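Local coordinates for protein LEC-6 (Caenorhabditis elegans, PDB 3VV1), which is a galectin that binds galactosides, with a preference for fucose-containing saccharides such as galactose-1,4-fucose, at residues G82-N87 with A128-F133; L73-R78 with Y110-V115; S96-A101 with V134-S139. All blocks are in the same frame, centred on the assembly; numbering follows the deposited sequence.

Contact 1 (G82-N87 with A128-F133). With GAL (beta-D-galactopyranose), chain C.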
loop_
_atom_site.group_PDB
_atom_site.type_symbol
_atom_site.label_atom_id
_atom_site.label_comp_id
_atom_site.label_asym_id
_atom_site.label_seq_id
_atom_site.Cartn_x
_atom_site.Cartn_y
_atom_site.Cartn_z
ATOM N N GLY A 82 33.652 0.956 -8.324
ATOM C CA GLY A 82 33.425 -0.362 -8.948
ATOM C C GLY A 82 33.017 -1.426 -7.920
ATOM O O GLY A 82 33.532 -2.542 -7.944
ATOM N N ALA A 83 32.052 -1.095 -7.052
ATOM C CA ALA A 83 31.656 -2.009 -5.998
ATOM C C ALA A 83 30.266 -1.738 -5.557
ATOM O O ALA A 83 29.756 -0.621 -5.758
ATOM C CB ALA A 83 32.576 -1.850 -4.792
ATOM N N VAL A 84 29.652 -2.753 -4.950
ATOM C CA VAL A 84 28.509 -2.529 -4.038
ATOM C C VAL A 84 28.974 -2.605 -2.617
ATOM O O VAL A 84 29.739 -3.510 -2.279
ATOM C CB VAL A 84 27.346 -3.540 -4.313
ATOM C CG1 VAL A 84 26.380 -3.574 -3.149
ATOM C CG2 VAL A 84 26.603 -3.110 -5.574
ATOM N N VAL A 85 28.554 -1.639 -1.773
ATOM C CA VAL A 85 28.904 -1.669 -0.345
ATOM C C VAL A 85 27.604 -1.817 0.421
ATOM O O VAL A 85 26.694 -1.012 0.201
ATOM C CB VAL A 85 29.616 -0.388 0.094
ATOM C CG1 VAL A 85 29.795 -0.383 1.624
ATOM C CG2 VAL A 85 30.987 -0.350 -0.613
ATOM N N ASN A 86 27.478 -2.840 1.257
ATOM C CA ASN A 86 26.355 -2.934 2.167
ATOM C C ASN A 86 26.813 -2.607 3.580
ATOM O O ASN A 86 27.903 -2.977 4.015
ATOM C CB ASN A 86 25.845 -4.375 2.208
ATOM C CG ASN A 86 25.091 -4.772 0.946
ATOM O OD1 ASN A 86 24.550 -3.924 0.256
ATOM N ND2 ASN A 86 24.999 -6.074 0.683
ATOM N N ASN A 87 25.994 -1.848 4.282
ATOM C CA ASN A 87 26.299 -1.590 5.686
ATOM C C ASN A 87 25.016 -1.255 6.409
ATOM O O ASN A 87 23.901 -1.394 5.867
ATOM C CB ASN A 87 27.294 -0.389 5.813
ATOM C CG ASN A 87 28.156 -0.423 7.060
ATOM O OD1 ASN A 87 27.870 -1.178 7.976
ATOM N ND2 ASN A 87 29.179 0.414 7.113
ATOM N N ALA A 128 18.695 -13.413 -10.410
ATOM C CA ALA A 128 19.811 -14.236 -9.903
ATOM C C ALA A 128 20.249 -13.749 -8.534
ATOM O O ALA A 128 20.283 -12.530 -8.241
ATOM C CB ALA A 128 20.999 -14.187 -10.827
ATOM N N HIS A 129 20.563 -14.688 -7.660
ATOM C CA HIS A 129 21.062 -14.298 -6.349
ATOM C C HIS A 129 22.354 -13.510 -6.480
ATOM O O HIS A 129 23.282 -13.924 -7.184
ATOM C CB HIS A 129 21.301 -15.527 -5.481
ATOM C CG HIS A 129 21.743 -15.189 -4.097
ATOM N ND1 HIS A 129 23.073 -15.140 -3.715
ATOM C CD2 HIS A 129 20.990 -14.848 -2.974
ATOM C CE1 HIS A 129 23.117 -14.776 -2.406
ATOM N NE2 HIS A 129 21.862 -14.618 -1.955
ATOM N N PHE A 130 22.402 -12.369 -5.808
ATOM C CA PHE A 130 23.587 -11.489 -5.844
ATOM C C PHE A 130 24.346 -11.547 -4.515
ATOM O O PHE A 130 25.580 -11.755 -4.503
ATOM C CB PHE A 130 23.145 -10.051 -6.167
ATOM C CG PHE A 130 24.249 -9.057 -5.979
ATOM C CD1 PHE A 130 25.382 -9.072 -6.813
ATOM C CD2 PHE A 130 24.175 -8.135 -4.956
ATOM C CE1 PHE A 130 26.406 -8.168 -6.607
ATOM C CE2 PHE A 130 25.243 -7.274 -4.708
ATOM C CZ PHE A 130 26.347 -7.277 -5.571
ATOM N N ALA A 131 23.647 -11.334 -3.391
ATOM C CA ALA A 131 24.360 -11.356 -2.105
ATOM C C ALA A 131 23.356 -11.542 -0.992
ATOM O O ALA A 131 22.200 -11.174 -1.138
ATOM C CB ALA A 131 25.082 -10.013 -1.869
ATOM N N ASP A 132 23.820 -12.082 0.117
ATOM C CA ASP A 132 23.094 -12.028 1.370
ATOM C C ASP A 132 23.674 -10.955 2.286
ATOM O O ASP A 132 24.917 -10.675 2.270
ATOM C CB ASP A 132 23.224 -13.355 2.090
ATOM C CG ASP A 132 22.212 -14.391 1.605
ATOM O OD1 ASP A 132 21.350 -14.129 0.748
ATOM O OD2 ASP A 132 22.289 -15.523 2.149
ATOM N N PHE A 133 22.787 -10.347 3.096
ATOM C CA PHE A 133 23.226 -9.435 4.144
ATOM C C PHE A 133 22.629 -9.982 5.435
ATOM O O PHE A 133 21.419 -10.110 5.556
ATOM C CB PHE A 133 22.684 -8.018 3.876
ATOM C CG PHE A 133 23.097 -7.024 4.916
ATOM C CD1 PHE A 133 24.398 -6.590 4.968
ATOM C CD2 PHE A 133 22.174 -6.563 5.864
ATOM C CE1 PHE A 133 24.784 -5.649 5.935
ATOM C CE2 PHE A 133 22.544 -5.628 6.818
ATOM C CZ PHE A 133 23.865 -5.181 6.867
HETATM C C1 GAL C . 30.750 5.909 3.530
HETATM C C2 GAL C . 29.784 6.769 2.659
HETATM C C3 GAL C . 28.395 6.647 3.163
HETATM C C4 GAL C . 28.017 5.161 3.263
HETATM C C5 GAL C . 29.077 4.436 4.107
HETATM C C6 GAL C . 28.745 2.934 4.261
HETATM O O2 GAL C . 30.202 8.113 2.735
HETATM O O3 GAL C . 27.480 7.269 2.219
HETATM O O4 GAL C . 27.939 4.583 1.940
HETATM O O5 GAL C . 30.322 4.545 3.513
HETATM O O6 GAL C . 29.772 2.310 5.055
HETATM O O HOH W 1 26.311 -8.224 2.271
#
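Asn-86 and Phe-133 meet where the axes of strand 83-87, in the sheet that carries the sugar, and strand 128-133, at the margin of the opposing sheet of the galectin sandwich, approach to 9.1 Å. The CB of Asn-86 rests 3.8 Å from CD1 of Phe-133 and close to CE1 as well. From there CG turns beside the backbone N (chi1 -73°), placing the amide among the side chains between the sheets. OD1 lies against Phe-75 of the next strand, while ND2 donates to a water at 3.0 Å. That water in turn donates a hydrogen bond to Asp-132 O, 2.8 Å away, and sits at the edge of the Phe-133 ring. Nearer the start of the strand, the compact, branched Val-84 suits an apolar neighbour: its CB faces the rim of the Phe-130 ring, 4.1 Å from CZ, with both methyls alongside. Asn-87 starts off from the other face of the strand, and its ND2 reaches O6 of galactose (2.9 Å) almost straight, while its backbone O lies near CZ of Phe-133. The strand thus turns valine and a water-bound amide N-H toward the opposing sheet, and the N-H of Asn-87 to the sugar.

Contact 2 (L73-R78 with Y110-V115). With GAL (beta-D-galactopyranose), chain C; FUC (alpha-L-fucopyranose), chain B.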
loop_
_atom_site.group_PDB
_atom_site.type_symbol
_atom_site.label_atom_id
_atom_site.label_comp_id
_atom_site.label_asym_id
_atom_site.label_seq_id
_atom_site.Cartn_x
_atom_site.Cartn_y
_atom_site.Cartn_z
ATOM N N LEU A 73 19.634 -1.789 6.511
ATOM C CA LEU A 73 20.491 -2.070 5.370
ATOM C C LEU A 73 20.632 -0.870 4.486
ATOM O O LEU A 73 19.624 -0.250 4.083
ATOM C CB LEU A 73 19.916 -3.234 4.549
ATOM C CG LEU A 73 20.612 -3.483 3.198
ATOM C CD1 LEU A 73 22.096 -3.877 3.314
ATOM C CD2 LEU A 73 19.886 -4.570 2.442
ATOM N N HIS A 74 21.901 -0.492 4.229
ATOM C CA HIS A 74 22.232 0.544 3.262
ATOM C C HIS A 74 22.906 -0.235 2.161
ATOM O O HIS A 74 23.976 -0.815 2.365
ATOM C CB HIS A 74 23.210 1.525 3.959
ATOM C CG HIS A 74 23.924 2.493 3.022
ATOM N ND1 HIS A 74 23.319 3.618 2.554
ATOM C CD2 HIS A 74 25.235 2.536 2.560
ATOM C CE1 HIS A 74 24.197 4.362 1.837
ATOM N NE2 HIS A 74 25.379 3.684 1.816
ATOM N N PHE A 75 22.285 -0.267 0.986
ATOM C CA PHE A 75 22.805 -0.992 -0.194
ATOM C C PHE A 75 23.303 0.090 -1.161
ATOM O O PHE A 75 22.497 0.892 -1.663
ATOM C CB PHE A 75 21.633 -1.802 -0.798
ATOM C CG PHE A 75 21.964 -2.431 -2.131
ATOM C CD1 PHE A 75 22.488 -3.735 -2.182
ATOM C CD2 PHE A 75 21.746 -1.739 -3.356
ATOM C CE1 PHE A 75 22.786 -4.350 -3.388
ATOM C CE2 PHE A 75 22.068 -2.379 -4.567
ATOM C CZ PHE A 75 22.553 -3.666 -4.592
ATOM N N ASN A 76 24.610 0.178 -1.367
ATOM C CA ASN A 76 25.167 1.355 -2.094
ATOM C C ASN A 76 25.940 0.873 -3.326
ATOM O O ASN A 76 26.980 0.236 -3.213
ATOM C CB ASN A 76 26.096 2.050 -1.118
ATOM C CG ASN A 76 26.584 3.456 -1.570
ATOM O OD1 ASN A 76 27.578 3.939 -1.026
ATOM N ND2 ASN A 76 25.871 4.141 -2.483
ATOM N N ALA A 77 25.400 1.153 -4.489
ATOM C CA ALA A 77 26.102 0.896 -5.733
ATOM C C ALA A 77 27.065 2.059 -5.978
ATOM O O ALA A 77 26.646 3.201 -5.993
ATOM C CB ALA A 77 25.058 0.828 -6.879
ATOM N N ARG A 78 28.338 1.754 -6.230
ATOM C CA ARG A 78 29.378 2.785 -6.404
ATOM C C ARG A 78 30.077 2.578 -7.758
ATOM O O ARG A 78 30.920 1.674 -7.920
ATOM C CB ARG A 78 30.398 2.681 -5.243
ATOM C CG ARG A 78 29.743 2.850 -3.871
ATOM C CD ARG A 78 30.834 2.860 -2.814
ATOM N NE ARG A 78 30.264 3.163 -1.500
ATOM C CZ ARG A 78 30.996 3.316 -0.399
ATOM N NH1 ARG A 78 32.337 3.173 -0.456
ATOM N NH2 ARG A 78 30.414 3.621 0.757
ATOM N N TYR A 110 17.515 -2.777 -14.526
ATOM C CA TYR A 110 17.672 -3.940 -13.630
ATOM C C TYR A 110 16.443 -4.097 -12.773
ATOM O O TYR A 110 15.851 -3.109 -12.287
ATOM C CB TYR A 110 18.881 -3.719 -12.657
ATOM C CG TYR A 110 20.159 -3.633 -13.453
ATOM C CD1 TYR A 110 20.856 -4.768 -13.776
ATOM C CD2 TYR A 110 20.651 -2.393 -13.925
ATOM C CE1 TYR A 110 21.981 -4.733 -14.566
ATOM C CE2 TYR A 110 21.777 -2.337 -14.702
ATOM C CZ TYR A 110 22.441 -3.514 -15.054
ATOM O OH TYR A 110 23.566 -3.466 -15.834
ATOM N N THR A 111 16.104 -5.352 -12.505
ATOM C CA THR A 111 15.152 -5.690 -11.498
ATOM C C THR A 111 15.914 -6.115 -10.254
ATOM O O THR A 111 16.665 -7.096 -10.269
ATOM C CB THR A 111 14.203 -6.783 -11.980
ATOM O OG1 THR A 111 13.393 -6.291 -13.053
ATOM C CG2 THR A 111 13.278 -7.256 -10.807
ATOM N N LEU A 112 15.759 -5.330 -9.203
ATOM C CA LEU A 112 16.527 -5.547 -7.921
ATOM C C LEU A 112 15.552 -5.887 -6.846
ATOM O O LEU A 112 14.561 -5.173 -6.631
ATOM C CB LEU A 112 17.284 -4.247 -7.574
ATOM C CG LEU A 112 17.972 -4.192 -6.199
ATOM C CD1 LEU A 112 19.093 -5.221 -6.217
ATOM C CD2 LEU A 112 18.532 -2.748 -5.940
ATOM N N GLU A 113 15.777 -7.035 -6.227
ATOM C CA GLU A 113 14.834 -7.472 -5.172
ATOM C C GLU A 113 15.564 -7.730 -3.880
ATOM O O GLU A 113 16.661 -8.276 -3.876
ATOM C CB GLU A 113 14.115 -8.731 -5.622
ATOM C CG GLU A 113 13.358 -8.511 -6.896
ATOM C CD GLU A 113 12.792 -9.821 -7.389
ATOM O OE1 GLU A 113 11.666 -10.215 -6.910
ATOM O OE2 GLU A 113 13.497 -10.519 -8.215
ATOM N N PHE A 114 14.915 -7.376 -2.774
ATOM C CA PHE A 114 15.398 -7.685 -1.436
ATOM C C PHE A 114 14.307 -8.581 -0.799
ATOM O O PHE A 114 13.108 -8.293 -0.898
ATOM C CB PHE A 114 15.466 -6.395 -0.609
ATOM C CG PHE A 114 16.440 -5.352 -1.170
ATOM C CD1 PHE A 114 16.051 -4.498 -2.208
ATOM C CD2 PHE A 114 17.779 -5.313 -0.726
ATOM C CE1 PHE A 114 16.983 -3.568 -2.778
ATOM C CE2 PHE A 114 18.689 -4.354 -1.237
ATOM C CZ PHE A 114 18.275 -3.487 -2.266
ATOM N N VAL A 115 14.749 -9.608 -0.088
ATOM C CA VAL A 115 13.797 -10.551 0.558
ATOM C C VAL A 115 14.301 -10.746 1.973
ATOM O O VAL A 115 15.466 -11.137 2.172
ATOM C CB VAL A 115 13.724 -11.923 -0.128
ATOM C CG1 VAL A 115 12.588 -12.773 0.535
ATOM C CG2 VAL A 115 13.462 -11.723 -1.616
HETATM C C1 GAL C . 30.750 5.909 3.530
HETATM C C2 GAL C . 29.784 6.769 2.659
HETATM C C3 GAL C . 28.395 6.647 3.163
HETATM C C4 GAL C . 28.017 5.161 3.263
HETATM C C5 GAL C . 29.077 4.436 4.107
HETATM C C6 GAL C . 28.745 2.934 4.261
HETATM O O2 GAL C . 30.202 8.113 2.735
HETATM O O3 GAL C . 27.480 7.269 2.219
HETATM O O4 GAL C . 27.939 4.583 1.940
HETATM O O5 GAL C . 30.322 4.545 3.513
HETATM O O6 GAL C . 29.772 2.310 5.055
HETATM C C1 FUC B . 34.906 6.424 1.508
HETATM C C2 FUC B . 34.385 4.927 1.333
HETATM C C3 FUC B . 33.955 4.312 2.705
HETATM C C4 FUC B . 33.206 5.306 3.637
HETATM C C5 FUC B . 34.165 6.419 4.099
HETATM C C6 FUC B . 33.343 7.353 4.966
HETATM O O1 FUC B . 36.203 6.582 0.953
HETATM O O2 FUC B . 35.256 3.987 0.469
HETATM O O3 FUC B . 33.093 3.294 2.350
HETATM O O4 FUC B . 32.024 5.922 2.909
HETATM O O5 FUC B . 34.646 7.112 2.883
#
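Strand 73-78 and strand 110-115, one from each sheet of the galectin beta-sandwich, run nearly antiparallel (159°) with their axes 11.5 Å apart, leaving room between them for the rings of Phe-75 and Phe-114. These two form a T-shaped pair: planes at 89°, centroids 5.3 Å apart, with the edge of Phe-114 directed at one face of Phe-75 and its CZ 3.8 Å from CG of Phe-75. The stem of Phe-114 folds beside its backbone N (chi1 -62°), whereas Phe-75 extends away from its N, and these torsions bring the edge of Phe-114 over that face. Leucines fill the flanks, their forked ends fitting against the rings: CD2 of Leu-112 touches CE2 of Phe-75 at 3.8 Å, and CD2 of Leu-73 lies against the CD2-CE2 side of Phe-114. Residues at the intervening positions of strand 73-78 turn outward to the glycan. There Arg-78 NH1 donates to fucose O3 at 2.9 Å and NH2 to galactose O4, also at 2.9 Å, and the edge of the His-74 ring brings NE2 within 2.7 Å of the same O4. Asn-76 helps to hold the guanidinium, its OD1 receiving Arg-78 NE at 2.8 Å from above the carbonyl plane.

Contact 3 (S96-A101 with V134-S139). With FUC (alpha-L-fucopyranose), chain B; GAL (beta-D-galactopyranose), chain C.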
loop_
_atom_site.group_PDB
_atom_site.type_symbol
_atom_site.label_atom_id
_atom_site.label_comp_id
_atom_site.label_asym_id
_atom_site.label_seq_id
_atom_site.Cartn_x
_atom_site.Cartn_y
_atom_site.Cartn_z
ATOM N N SER A 96 30.315 -2.484 10.128
ATOM C CA SER A 96 31.298 -3.034 9.178
ATOM C C SER A 96 30.730 -3.133 7.767
ATOM O O SER A 96 29.589 -3.627 7.578
ATOM C CB SER A 96 31.655 -4.473 9.645
ATOM O OG SER A 96 32.801 -4.810 8.903
ATOM N N GLU A 97 31.509 -2.703 6.768
ATOM C CA GLU A 97 31.040 -2.812 5.397
ATOM C C GLU A 97 31.206 -4.261 4.870
ATOM O O GLU A 97 32.232 -4.933 5.136
ATOM C CB GLU A 97 31.839 -1.897 4.474
ATOM C CG GLU A 97 31.559 -0.441 4.771
ATOM C CD GLU A 97 32.384 0.503 3.889
ATOM O OE1 GLU A 97 33.382 0.061 3.267
ATOM O OE2 GLU A 97 32.041 1.691 3.889
ATOM N N ASP A 98 30.206 -4.694 4.104
ATOM C CA ASP A 98 30.359 -5.866 3.230
ATOM C C ASP A 98 30.577 -5.319 1.833
ATOM O O ASP A 98 29.733 -4.522 1.336
ATOM C CB ASP A 98 29.112 -6.761 3.167
ATOM C CG ASP A 98 28.806 -7.491 4.453
ATOM O OD1 ASP A 98 29.717 -7.656 5.304
ATOM O OD2 ASP A 98 27.628 -7.949 4.558
ATOM N N ARG A 99 31.634 -5.751 1.162
ATOM C CA ARG A 99 31.902 -5.256 -0.190
ATOM C C ARG A 99 31.689 -6.355 -1.204
ATOM O O ARG A 99 32.180 -7.466 -1.012
ATOM C CB ARG A 99 33.312 -4.695 -0.280
ATOM C CG ARG A 99 33.417 -3.488 0.650
ATOM C CD ARG A 99 34.696 -2.667 0.582
ATOM N NE ARG A 99 34.771 -1.881 -0.636
ATOM C CZ ARG A 99 34.677 -0.543 -0.712
ATOM N NH1 ARG A 99 34.456 0.228 0.341
ATOM N NH2 ARG A 99 34.776 0.015 -1.879
ATOM N N HIS A 100 31.033 -6.040 -2.319
ATOM C CA HIS A 100 30.713 -7.001 -3.401
ATOM C C HIS A 100 31.081 -6.362 -4.706
ATOM O O HIS A 100 31.322 -5.122 -4.783
ATOM C CB HIS A 100 29.190 -7.257 -3.402
ATOM C CG HIS A 100 28.731 -7.830 -2.105
ATOM N ND1 HIS A 100 28.896 -9.144 -1.807
ATOM C CD2 HIS A 100 28.088 -7.240 -1.019
ATOM C CE1 HIS A 100 28.372 -9.378 -0.572
ATOM N NE2 HIS A 100 27.898 -8.218 -0.076
ATOM N N ALA A 101 31.096 -7.171 -5.727
ATOM C CA ALA A 101 31.253 -6.633 -7.077
ATOM C C ALA A 101 30.029 -5.779 -7.394
ATOM O O ALA A 101 28.960 -5.869 -6.738
ATOM C CB ALA A 101 31.398 -7.760 -8.084
ATOM N N VAL A 134 23.457 -10.270 6.416
ATOM C CA VAL A 134 22.956 -10.753 7.709
ATOM C C VAL A 134 22.667 -9.520 8.560
ATOM O O VAL A 134 23.626 -8.772 8.925
ATOM C CB VAL A 134 24.016 -11.666 8.366
ATOM C CG1 VAL A 134 23.592 -12.017 9.795
ATOM C CG2 VAL A 134 24.260 -12.935 7.530
ATOM N N GLU A 135 21.401 -9.255 8.848
ATOM C CA GLU A 135 21.059 -7.988 9.514
ATOM C C GLU A 135 21.647 -7.940 10.954
ATOM O O GLU A 135 21.887 -8.979 11.626
ATOM C CB GLU A 135 19.526 -7.730 9.521
ATOM C CG GLU A 135 18.778 -8.654 10.492
ATOM C CD GLU A 135 17.284 -8.669 10.240
ATOM O OE1 GLU A 135 16.867 -8.587 9.073
ATOM O OE2 GLU A 135 16.518 -8.813 11.226
ATOM N N ARG A 136 21.937 -6.723 11.380
ATOM C CA ARG A 136 22.559 -6.478 12.673
ATOM C C ARG A 136 21.602 -5.840 13.679
ATOM O O ARG A 136 21.932 -5.727 14.856
ATOM C CB ARG A 136 23.787 -5.572 12.414
ATOM C CG ARG A 136 24.914 -6.231 11.649
ATOM C CD ARG A 136 25.159 -5.521 10.365
ATOM N NE ARG A 136 26.246 -6.113 9.620
ATOM C CZ ARG A 136 27.106 -5.369 8.903
ATOM N NH1 ARG A 136 26.943 -4.050 8.930
ATOM N NH2 ARG A 136 28.100 -5.941 8.189
ATOM N N THR A 137 20.412 -5.450 13.194
ATOM C CA THR A 137 19.308 -4.814 13.961
ATOM C C THR A 137 18.025 -5.410 13.342
ATOM O O THR A 137 18.031 -5.677 12.147
ATOM C CB THR A 137 19.373 -3.278 13.756
ATOM O OG1 THR A 137 20.622 -2.822 14.329
ATOM C CG2 THR A 137 18.286 -2.640 14.524
ATOM N N PRO A 138 16.936 -5.624 14.144
ATOM C CA PRO A 138 15.799 -6.332 13.575
ATOM C C PRO A 138 15.113 -5.580 12.435
ATOM O O PRO A 138 14.710 -4.384 12.569
ATOM C CB PRO A 138 14.827 -6.481 14.764
ATOM C CG PRO A 138 15.760 -6.572 15.936
ATOM C CD PRO A 138 16.832 -5.537 15.610
ATOM N N SER A 139 14.924 -6.278 11.330
ATOM C CA SER A 139 14.203 -5.701 10.184
ATOM C C SER A 139 12.700 -5.583 10.419
ATOM O O SER A 139 12.019 -4.853 9.680
ATOM C CB SER A 139 14.483 -6.463 8.903
ATOM O OG SER A 139 14.195 -7.851 9.069
HETATM C C1 FUC B . 34.906 6.424 1.508
HETATM C C2 FUC B . 34.385 4.927 1.333
HETATM C C3 FUC B . 33.955 4.312 2.705
HETATM C C4 FUC B . 33.206 5.306 3.637
HETATM C C5 FUC B . 34.165 6.419 4.099
HETATM C C6 FUC B . 33.343 7.353 4.966
HETATM O O1 FUC B . 36.203 6.582 0.953
HETATM O O2 FUC B . 35.256 3.987 0.469
HETATM O O3 FUC B . 33.093 3.294 2.350
HETATM O O4 FUC B . 32.024 5.922 2.909
HETATM O O5 FUC B . 34.646 7.112 2.883
HETATM C C1 GAL C . 30.750 5.909 3.530
HETATM C C2 GAL C . 29.784 6.769 2.659
HETATM C C3 GAL C . 28.395 6.647 3.163
HETATM C C4 GAL C . 28.017 5.161 3.263
HETATM C C5 GAL C . 29.077 4.436 4.107
HETATM C C6 GAL C . 28.745 2.934 4.261
HETATM O O2 GAL C . 30.202 8.113 2.735
HETATM O O3 GAL C . 27.480 7.269 2.219
HETATM O O4 GAL C . 27.939 4.583 1.940
HETATM O O5 GAL C . 30.322 4.545 3.513
HETATM O O6 GAL C . 29.772 2.310 5.055
HETATM O O HOH W 2 26.226 -9.712 6.164
HETATM O O HOH W 3 29.286 -8.916 7.640
#
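The backbone O of Ser-96 is gripped by both terminal nitrogens of Arg-136, NH2 at 2.8 Å and NH1 at 3.0 Å. The guanidinium comes end-on, with the oxygen near its plane, so two bonds to one atom limit how far the group can swing. In the galectin fold this ties the turn leading into strand 98-100, on the sugar-binding sheet, to the loop that leaves strand 128-134 of the other sheet. Arginine suits the task because its long chain, bent at chi2 (119°, away from a staggered value), reaches across to Ser-96, and because its several N-H groups serve more than one acceptor: NH1 is also hydrogen-bonded to Asn-87 OD1 and Ser-88 OG.

Asp-98 approaches the guanidinium from the opposite direction, its carboxylate plane turned 77° from it. OD1 is 3.7 Å from Arg-136 NH2, a long salt bridge, and the attraction is backed by a water that donates to OD1 at 2.7 Å and accepts from NH2. A second water donates to Asp-98 OD2 at 2.8 Å and accepts from the backbone N of Val-134. Water thus carries much of this solvent-side contact, as fits its position at the surface.

Glu-97, between Ser-96 and Asp-98, sets off away from the 134-139 loop, and its carboxylate meets the glycan. Extended beyond CG, it brings OE2 to two sugar hydroxyls: galactose O6 donates at 2.6 Å, and fucose O3 donates over an unusually short distance. Its other oxygen, OE1, takes NH1 of Arg-99 at 3.1 Å on the syn side, a salt bridge that probably holds the carboxylate in its orientation. Farther along the loop, Glu-135 folds back on Ser-139, receiving the backbone N on OE2 and the hydroxyl OG on OE1 at 2.8 Å.

All three contacts lie around one glycan-bearing sheet. Contacts 1 and 2, their centres about 7 Å apart, share neighbouring strands: Asn-87 O and His-74 N approach to 2.7 Å, a probable hydrogen bond. Contact 3 lies about 9 Å from contact 1, centre to centre, and Asp-98 O probably receives Asn-86 N at 2.8 Å. Arg-136 of contact 3 also reaches Asn-87, whose amide serves galactose, so this arginine is a second-shell residue of the pocket. Contacts 2 and 3 are about 12 Å apart between centres but converge on both sugars: Arg-78 NH1 and Arg-99 NH1 come within 3.7 Å, both arginines salt-bridged to Glu-81, which itself bonds fucose and probably offsets their like charges.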